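Local atomic coordinates of acetyltransferase, GNAT family (Streptococcus pneumoniae, PDB entry 2ATR), a protein that is of unknown function but belongs to the GNAT family and so probably transfers an acetyl group from acetyl-CoA to an unidentified acceptor. Residues G55-V60 against K89-N94; K110-Y115 against F120-T125. One frame throughout, in Å; residues are numbered along the deposited sequence.

Overall arrangement
Both contacts belong to a single GNAT-type domain, and contact 1 closes along the chain before contact 2 opens. Contact 1 is buried: it joins the central strand 52-61 of the mixed five-stranded sheet to the last turn of helix 83-92. Contact 2, about 18 Å away between centres, lies at the surface, where helix 109-117 gives way to the segment that leads to the C-terminus. Helix 83-92 links them, because Leu92 touches Leu59 in contact 1 and Phe120 from contact 2, with Leu92 CD1 3.9 Å from Phe120 CE2. A core layer of helix on sheet thus runs outward into the packing around the end of helix 109-117.

Contact 1 (G55-V60 against K89-N94); sequences GLIRLV and KEALGN
Leu59 and Ile57 press on the methyl of Ala91 from strand 52-61, closing the last turn of helix 83-92 onto the sheet. Leu59 CB points toward the helix but touches nothing of it; contact begins at Leu59 CG, 4.1 Å from Ala91 CB. Leu59 CD1 lies 3.9 Å from Ala91 CB and 3.8 Å from Ala91 O. Beyond it, Leu92 CD2 is 4.1 Å from Leu59 CD1. Leu59 CD2 turns along the strand to Ile57 CD1, 4.1 Å away. With CG anti to the carbonyl carbon (chi1 -53°), the branch carries CD1 to Ala91 and Leu92.

In the GNAT fold this helix lies in the crossover between two neighbouring parallel strands, here 66-74 and 100-102, and packs on one face of the sheet. Ile57 brings both of its methyls, the branch methyl CG2 and the terminal CD1, to the same target: CG2 is 3.7 Å and CD1 3.9 Å from Ala91 CB. The small alanine lets the helix backbone come close, with Ile57 CA 7.3 Å from Ala91 CA. Tyr45, Val43, Leu72 and Val69 of the flanking strands adjoin the two strand residues, while Leu56 projects from the other face of the sheet onto Val15 and Leu18.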
loop_
_atom_site.group_PDB
_atom_site.type_symbol
_atom_site.label_atom_id
_atom_site.label_comp_id
_atom_site.label_asym_id
_atom_site.label_seq_id
_atom_site.Cartn_x
_atom_site.Cartn_y
_atom_site.Cartn_z
ATOM N N GLY A 55 -4.038 -7.629 6.871
ATOM C CA GLY A 55 -3.195 -6.589 6.236
ATOM C C GLY A 55 -3.301 -6.729 4.755
ATOM O O GLY A 55 -3.646 -7.817 4.267
ATOM N N LEU A 56 -3.074 -5.616 4.034
ATOM C CA LEU A 56 -3.122 -5.600 2.585
ATOM C C LEU A 56 -2.084 -4.577 2.062
ATOM O O LEU A 56 -1.832 -3.563 2.709
ATOM C CB LEU A 56 -4.555 -5.260 2.089
ATOM C CG LEU A 56 -4.871 -4.934 0.619
ATOM C CD1 LEU A 56 -6.338 -5.277 0.260
ATOM C CD2 LEU A 56 -4.558 -3.420 0.322
ATOM N N ILE A 57 -1.476 -4.881 0.930
ATOM C CA ILE A 57 -0.719 -3.856 0.145
ATOM C C ILE A 57 -1.239 -3.931 -1.271
ATOM O O ILE A 57 -1.561 -5.015 -1.752
ATOM C CB ILE A 57 0.836 -3.964 0.242
ATOM C CG1 ILE A 57 1.563 -2.761 -0.502
ATOM C CG2 ILE A 57 1.300 -5.341 -0.310
ATOM C CD1 ILE A 57 3.109 -2.715 -0.174
ATOM N N ARG A 58 -1.404 -2.775 -1.910
ATOM C CA ARG A 58 -1.887 -2.699 -3.260
ATOM C C ARG A 58 -1.047 -1.668 -4.043
ATOM O O ARG A 58 -0.940 -0.475 -3.693
ATOM C CB ARG A 58 -3.365 -2.286 -3.288
ATOM C CG ARG A 58 -4.013 -2.334 -4.612
ATOM C CD ARG A 58 -5.534 -2.238 -4.495
ATOM N NE ARG A 58 -6.025 -0.876 -4.232
ATOM C CZ ARG A 58 -6.225 0.075 -5.139
ATOM N NH1 ARG A 58 -5.867 -0.064 -6.425
ATOM N NH2 ARG A 58 -6.750 1.218 -4.747
ATOM N N LEU A 59 -0.431 -2.153 -5.107
ATOM C CA LEU A 59 0.396 -1.294 -5.974
ATOM C C LEU A 59 -0.314 -1.036 -7.261
ATOM O O LEU A 59 -1.021 -1.903 -7.751
ATOM C CB LEU A 59 1.729 -1.972 -6.264
ATOM C CG LEU A 59 2.623 -2.500 -5.153
ATOM C CD1 LEU A 59 3.913 -2.947 -5.797
ATOM C CD2 LEU A 59 2.889 -1.477 -4.107
ATOM N N VAL A 60 -0.105 0.159 -7.824
ATOM C CA VAL A 60 -0.720 0.617 -9.070
ATOM C C VAL A 60 0.321 1.327 -9.954
ATOM O O VAL A 60 1.411 1.678 -9.477
ATOM C CB VAL A 60 -1.926 1.601 -8.834
ATOM C CG1 VAL A 60 -3.059 0.889 -8.025
ATOM C CG2 VAL A 60 -1.472 2.902 -8.175
ATOM N N LYS A 89 8.201 -5.409 1.338
ATOM C CA LYS A 89 9.319 -6.180 0.735
ATOM C C LYS A 89 8.862 -7.186 -0.302
ATOM O O LYS A 89 9.450 -7.234 -1.399
ATOM C CB LYS A 89 10.221 -6.800 1.813
ATOM C CG LYS A 89 10.947 -5.747 2.666
ATOM C CD LYS A 89 11.659 -6.377 3.901
ATOM C CE LYS A 89 12.256 -5.339 4.798
ATOM N NZ LYS A 89 13.112 -4.332 4.062
ATOM N N GLU A 90 7.781 -7.920 -0.031
ATOM C CA GLU A 90 7.217 -8.836 -1.065
ATOM C C GLU A 90 6.611 -8.163 -2.294
ATOM O O GLU A 90 6.863 -8.597 -3.439
ATOM C CB GLU A 90 6.190 -9.814 -0.505
ATOM C CG GLU A 90 6.728 -10.722 0.614
ATOM C CD GLU A 90 7.938 -11.563 0.175
ATOM O OE1 GLU A 90 7.962 -12.029 -0.988
ATOM O OE2 GLU A 90 8.876 -11.738 0.993
ATOM N N ALA A 91 5.785 -7.132 -2.078
ATOM C CA ALA A 91 5.167 -6.464 -3.236
ATOM C C ALA A 91 6.220 -5.757 -4.085
ATOM O O ALA A 91 6.247 -5.954 -5.290
ATOM C CB ALA A 91 4.059 -5.500 -2.809
ATOM N N LEU A 92 7.111 -4.985 -3.466
ATOM C CA LEU A 92 8.085 -4.187 -4.236
ATOM C C LEU A 92 9.174 -5.055 -4.890
ATOM O O LEU A 92 9.831 -4.605 -5.823
ATOM C CB LEU A 92 8.732 -3.110 -3.367
ATOM C CG LEU A 92 7.798 -1.980 -2.906
ATOM C CD1 LEU A 92 8.564 -1.105 -1.990
ATOM C CD2 LEU A 92 7.236 -1.245 -4.140
ATOM N N GLY A 93 9.354 -6.284 -4.377
ATOM C CA GLY A 93 10.267 -7.271 -4.950
ATOM C C GLY A 93 9.973 -7.587 -6.408
ATOM O O GLY A 93 10.878 -7.960 -7.197
ATOM N N ASN A 94 8.711 -7.419 -6.785
ATOM C CA ASN A 94 8.305 -7.568 -8.166
ATOM C C ASN A 94 8.700 -6.398 -9.049
ATOM O O ASN A 94 8.587 -6.485 -10.266
ATOM C CB ASN A 94 6.806 -7.775 -8.251
ATOM C CG ASN A 94 6.357 -8.949 -7.436
ATOM O OD1 ASN A 94 5.861 -8.796 -6.307
ATOM N ND2 ASN A 94 6.579 -10.137 -7.968
#

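Contact 2 (K110-Y115 against F120-T125); sequences KNVGFY and FEILST
Phe120 N donates to Tyr115 O, 2.9 Å away. The bond is fairly straight, at 158° at the hydrogen, with the donor tilted 32° from the carbonyl plane. It joins residue i to residue i+5 over the end of helix 109-117, the reach of the outer bond of a Schellman motif, and it ties the chain leaving this GNAT helix back to its last full turn.

Phe120 CB comes down beside the same oxygen, 3.3 Å from Tyr115 O, and lies 4.0 Å from Tyr115 CB. The Phe120 ring has its edge towards Tyr115 O and reaches on to Met88 of helix 83-92 and to Val101 of strand 100-102, so the residue after the turn packs against both a helix and the edge strand of the sheet. On the helix side, Phe114 CD2 stands 3.7 Å above the Tyr115 ring, over its centre.

One turn earlier, Val112 meets Ile122 with a single methyl each: Val112 CG1 is 3.9 Å from Ile122 CG2, and the two side chains cross at about a right angle. Val112 CG1 gets there by lying anti to the backbone N (chi1 168°).

Between Phe120 and Ile122, Glu121 uses both carboxylate oxygens. Its OE1 forms a salt bridge with Arg116 NE. Its OE2 receives the hydroxyl of Thr125 on the anti side, with OG1 of Thr125 2.6 Å from OE2 of Glu121, and a weak bond from Ile122 N, 3.3 Å from Glu121 OE2.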
loop_
_atom_site.group_PDB
_atom_site.type_symbol
_atom_site.label_atom_id
_atom_site.label_comp_id
_atom_site.label_asym_id
_atom_site.label_seq_id
_atom_site.Cartn_x
_atom_site.Cartn_y
_atom_site.Cartn_z
ATOM N N LYS A 110 5.764 8.930 12.691
ATOM C CA LYS A 110 5.594 7.476 12.555
ATOM C C LYS A 110 5.580 6.983 11.114
ATOM O O LYS A 110 6.230 5.966 10.772
ATOM C CB LYS A 110 4.281 7.054 13.211
ATOM C CG LYS A 110 3.998 5.584 13.072
ATOM C CD LYS A 110 2.656 5.193 13.708
ATOM C CE LYS A 110 2.617 3.678 13.885
ATOM N NZ LYS A 110 1.809 3.013 12.810
ATOM N N ASN A 111 4.805 7.670 10.274
ATOM C CA ASN A 111 4.671 7.272 8.876
ATOM C C ASN A 111 5.972 7.479 8.166
ATOM O O ASN A 111 6.436 6.594 7.460
ATOM C CB ASN A 111 3.575 8.047 8.180
ATOM C CG ASN A 111 2.194 7.532 8.531
ATOM O OD1 ASN A 111 2.049 6.514 9.223
ATOM N ND2 ASN A 111 1.180 8.196 8.009
ATOM N N VAL A 112 6.564 8.643 8.381
ATOM C CA VAL A 112 7.746 9.015 7.648
ATOM C C VAL A 112 8.874 8.120 8.111
ATOM O O VAL A 112 9.611 7.600 7.256
ATOM C CB VAL A 112 8.066 10.522 7.673
ATOM C CG1 VAL A 112 9.523 10.809 7.114
ATOM C CG2 VAL A 112 7.035 11.279 6.840
ATOM N N GLY A 113 8.990 7.894 9.434
ATOM C CA GLY A 113 10.062 7.039 9.962
ATOM C C GLY A 113 9.938 5.619 9.404
ATOM O O GLY A 113 10.932 5.015 9.031
ATOM N N PHE A 114 8.718 5.092 9.306
ATOM C CA PHE A 114 8.500 3.769 8.724
ATOM C C PHE A 114 8.921 3.647 7.227
ATOM O O PHE A 114 9.654 2.726 6.865
ATOM C CB PHE A 114 7.080 3.243 8.928
ATOM C CG PHE A 114 6.760 2.034 8.041
ATOM C CD1 PHE A 114 7.248 0.770 8.376
ATOM C CD2 PHE A 114 6.011 2.166 6.869
ATOM C CE1 PHE A 114 6.979 -0.353 7.555
ATOM C CE2 PHE A 114 5.771 1.061 6.052
ATOM C CZ PHE A 114 6.262 -0.197 6.415
ATOM N N TYR A 115 8.468 4.567 6.387
ATOM C CA TYR A 115 8.841 4.540 4.957
ATOM C C TYR A 115 10.353 4.784 4.718
ATOM O O TYR A 115 10.954 4.178 3.822
ATOM C CB TYR A 115 7.968 5.497 4.155
ATOM C CG TYR A 115 6.545 5.017 4.077
ATOM C CD1 TYR A 115 6.239 3.747 3.486
ATOM C CD2 TYR A 115 5.499 5.763 4.659
ATOM C CE1 TYR A 115 4.902 3.285 3.429
ATOM C CE2 TYR A 115 4.156 5.289 4.655
ATOM C CZ TYR A 115 3.873 4.071 4.031
ATOM O OH TYR A 115 2.570 3.620 4.027
ATOM N N PHE A 120 12.599 4.753 1.485
ATOM C CA PHE A 120 11.904 5.891 0.843
ATOM C C PHE A 120 12.349 7.192 1.507
ATOM O O PHE A 120 12.681 7.170 2.703
ATOM C CB PHE A 120 10.369 5.755 0.970
ATOM C CG PHE A 120 9.754 4.768 0.004
ATOM C CD1 PHE A 120 9.026 5.231 -1.114
ATOM C CD2 PHE A 120 9.906 3.357 0.199
ATOM C CE1 PHE A 120 8.454 4.334 -2.026
ATOM C CE2 PHE A 120 9.374 2.443 -0.730
ATOM C CZ PHE A 120 8.608 2.932 -1.836
ATOM N N GLU A 121 12.379 8.278 0.734
ATOM C CA GLU A 121 12.740 9.630 1.202
ATOM C C GLU A 121 11.657 10.620 0.779
ATOM O O GLU A 121 11.036 10.466 -0.272
ATOM C CB GLU A 121 14.151 10.056 0.640
ATOM C CG GLU A 121 14.716 11.414 1.207
ATOM C CD GLU A 121 14.578 11.561 2.718
ATOM O OE1 GLU A 121 14.815 10.611 3.472
ATOM O OE2 GLU A 121 14.145 12.635 3.152
ATOM N N ILE A 122 11.456 11.651 1.553
ATOM C CA ILE A 122 10.408 12.644 1.248
ATOM C C ILE A 122 10.837 13.492 0.039
ATOM O O ILE A 122 12.033 13.745 -0.146
ATOM C CB ILE A 122 9.998 13.495 2.464
ATOM C CG1 ILE A 122 11.134 14.417 2.924
ATOM C CG2 ILE A 122 9.555 12.553 3.670
ATOM C CD1 ILE A 122 10.746 15.330 4.118
ATOM N N LEU A 123 9.868 13.896 -0.787
ATOM C CA LEU A 123 10.199 14.575 -2.049
ATOM C C LEU A 123 10.899 15.910 -1.867
ATOM O O LEU A 123 11.721 16.253 -2.703
ATOM C CB LEU A 123 9.001 14.753 -2.973
ATOM C CG LEU A 123 8.458 13.525 -3.714
ATOM C CD1 LEU A 123 7.107 13.870 -4.478
ATOM C CD2 LEU A 123 9.458 12.836 -4.587
ATOM N N SER A 124 10.579 16.645 -0.794
ATOM C CA SER A 124 11.227 17.946 -0.486
ATOM C C SER A 124 12.768 17.872 -0.330
ATOM O O SER A 124 13.471 18.829 -0.631
ATOM C CB SER A 124 10.573 18.609 0.746
ATOM O OG SER A 124 10.779 17.775 1.897
ATOM N N THR A 125 13.300 16.712 0.040
ATOM C CA THR A 125 14.766 16.526 0.170
ATOM C C THR A 125 15.391 16.804 -1.201
ATOM O O THR A 125 16.485 17.368 -1.278
ATOM C CB THR A 125 15.094 15.069 0.652
ATOM O OG1 THR A 125 14.484 14.866 1.934
ATOM C CG2 THR A 125 16.580 14.822 0.848
#